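Local coordinates for protein malate dehydrogenase (Picrophilus torridus, PDB 4BGV) that probably catalyses the reversible, NAD-dependent oxidation of malate to oxaloacetate in the tricarboxylic acid cycle, at residues L272-P277 with E306-N311. Residues are numbered along the deposited sequence; the frame is centred on the assembly and turned at random.
Sequences LFIGVP and ESVKKN
The peptide group of F273 meets V308 through its oxygen: methyl CG1 of V308 lies beyond F273 O, 3.3 Å away and to one side of the peptide plane. The ring of F273 turns away from the helix and packs on A131 and Y135 of helix 127-138, with the ring of Y258 inclined to it at about 55°. On the helix, the carboxamide of N311 takes K310 NZ above its carbonyl plane at OD1 (3.1 Å), while the N311 side chain packs on R93 and L97.

V308 reaches the strand with both methyls. CG1, anti to the backbone N (chi1 175°), is the methyl lying against F273 O; CG2 lies 3.7 Å from I274 CD1, the two side chains crossing obliquely. At the next helix residue, L272 CD1 rests 3.9 Å from K309 CA and touches CG of that lysine, the two side chains crossing at about a right angle. No hydrogen bond joins the two segments; they meet through methyl packing and the contact of V308 CG1 with F273 O. I274 also packs on V305 and W301, about one and two turns before V308.

The axes of 272-277 and 306-311 approach to 9.1 Å and run roughly antiparallel (148°). This is helix 295-321 packed on the antiparallel sheet of the LDH/MDH C-terminal domain, with V308 about 8 Å, side chain to side chain, from R93, a probable substrate-binding residue.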
loop_
_atom_site.group_PDB
_atom_site.type_symbol
_atom_site.label_atom_id
_atom_site.label_comp_id
_atom_site.label_asym_id
_atom_site.label_seq_id
_atom_site.Cartn_x
_atom_site.Cartn_y
_atom_site.Cartn_z
ATOM N N LEU A 272 23.425 28.344 -12.418
ATOM C CA LEU A 272 23.256 27.160 -13.264
ATOM C C LEU A 272 22.565 26.083 -12.441
ATOM O O LEU A 272 22.531 26.172 -11.209
ATOM C CB LEU A 272 24.617 26.629 -13.721
ATOM C CG LEU A 272 25.438 27.540 -14.625
ATOM C CD1 LEU A 272 26.663 26.817 -15.126
ATOM C CD2 LEU A 272 24.567 28.006 -15.775
ATOM N N PHE A 273 22.003 25.079 -13.117
ATOM C CA PHE A 273 21.460 23.888 -12.448
ATOM C C PHE A 273 22.499 22.760 -12.413
ATOM O O PHE A 273 23.156 22.493 -13.415
ATOM C CB PHE A 273 20.221 23.374 -13.180
ATOM C CG PHE A 273 18.979 24.191 -12.950
ATOM C CD1 PHE A 273 18.821 25.424 -13.563
ATOM C CD2 PHE A 273 17.939 23.693 -12.166
ATOM C CE1 PHE A 273 17.658 26.174 -13.378
ATOM C CE2 PHE A 273 16.773 24.426 -11.983
ATOM C CZ PHE A 273 16.639 25.674 -12.579
ATOM N N ILE A 274 22.651 22.104 -11.264
ATOM C CA ILE A 274 23.517 20.932 -11.175
ATOM C C ILE A 274 23.015 20.026 -10.039
ATOM O O ILE A 274 22.328 20.492 -9.131
ATOM C CB ILE A 274 25.017 21.345 -10.986
ATOM C CG1 ILE A 274 25.964 20.177 -11.298
ATOM C CG2 ILE A 274 25.255 21.946 -9.602
ATOM C CD1 ILE A 274 27.419 20.635 -11.572
ATOM N N GLY A 275 23.342 18.736 -10.095
ATOM C CA GLY A 275 22.839 17.777 -9.120
ATOM C C GLY A 275 23.438 17.891 -7.725
ATOM O O GLY A 275 24.625 17.631 -7.521
ATOM N N VAL A 276 22.613 18.292 -6.763
ATOM C CA VAL A 276 23.052 18.464 -5.377
ATOM C C VAL A 276 21.951 17.943 -4.447
ATOM O O VAL A 276 20.791 17.834 -4.864
ATOM C CB VAL A 276 23.375 19.956 -5.048
ATOM C CG1 VAL A 276 24.528 20.498 -5.921
ATOM C CG2 VAL A 276 22.133 20.820 -5.203
ATOM N N PRO A 277 22.297 17.619 -3.186
ATOM C CA PRO A 277 21.240 17.144 -2.279
ATOM C C PRO A 277 20.268 18.252 -1.915
ATOM O O PRO A 277 20.690 19.324 -1.458
ATOM C CB PRO A 277 22.006 16.714 -1.013
ATOM C CG PRO A 277 23.440 16.799 -1.330
ATOM C CD PRO A 277 23.612 17.687 -2.524
ATOM N N GLU A 306 32.637 21.589 -15.025
ATOM C CA GLU A 306 33.063 22.058 -16.345
ATOM C C GLU A 306 32.098 21.600 -17.446
ATOM O O GLU A 306 31.765 22.365 -18.352
ATOM C CB GLU A 306 34.502 21.614 -16.632
ATOM C CG GLU A 306 34.733 20.996 -18.006
ATOM C CD GLU A 306 35.390 19.620 -17.921
ATOM O OE1 GLU A 306 36.639 19.565 -17.866
ATOM O OE2 GLU A 306 34.658 18.598 -17.899
ATOM N N SER A 307 31.627 20.363 -17.340
ATOM C CA SER A 307 30.683 19.811 -18.304
ATOM C C SER A 307 29.369 20.599 -18.307
ATOM O O SER A 307 28.844 20.956 -19.365
ATOM C CB SER A 307 30.422 18.337 -17.983
ATOM O OG SER A 307 29.313 17.853 -18.709
ATOM N N VAL A 308 28.841 20.863 -17.114
ATOM C CA VAL A 308 27.616 21.649 -16.970
ATOM C C VAL A 308 27.800 23.087 -17.458
ATOM O O VAL A 308 26.944 23.622 -18.166
ATOM C CB VAL A 308 27.104 21.617 -15.517
ATOM C CG1 VAL A 308 25.892 22.527 -15.345
ATOM C CG2 VAL A 308 26.747 20.188 -15.141
ATOM N N LYS A 309 28.926 23.704 -17.106
ATOM C CA LYS A 309 29.210 25.059 -17.557
ATOM C C LYS A 309 29.230 25.133 -19.085
ATOM O O LYS A 309 28.715 26.080 -19.683
ATOM C CB LYS A 309 30.565 25.536 -17.031
ATOM C CG LYS A 309 30.611 25.964 -15.569
ATOM C CD LYS A 309 31.987 26.565 -15.300
ATOM C CE LYS A 309 32.149 27.100 -13.894
ATOM N NZ LYS A 309 33.521 27.677 -13.741
ATOM N N LYS A 310 29.844 24.130 -19.705
ATOM C CA LYS A 310 30.000 24.092 -21.155
ATOM C C LYS A 310 28.644 23.935 -21.847
ATOM O O LYS A 310 28.329 24.652 -22.803
ATOM C CB LYS A 310 30.930 22.944 -21.545
ATOM C CG LYS A 310 31.279 22.888 -23.020
ATOM C CD LYS A 310 30.532 21.772 -23.725
ATOM C CE LYS A 310 30.919 20.413 -23.171
ATOM N NZ LYS A 310 30.088 19.336 -23.777
ATOM N N ASN A 311 27.853 22.982 -21.377
ATOM C CA ASN A 311 26.542 22.740 -21.963
ATOM C C ASN A 311 25.540 23.857 -21.667
ATOM O O ASN A 311 24.644 24.124 -22.476
ATOM C CB ASN A 311 25.986 21.389 -21.501
ATOM C CG ASN A 311 26.685 20.217 -22.163
ATOM O OD1 ASN A 311 27.217 20.345 -23.259
ATOM N ND2 ASN A 311 26.665 19.060 -21.503
#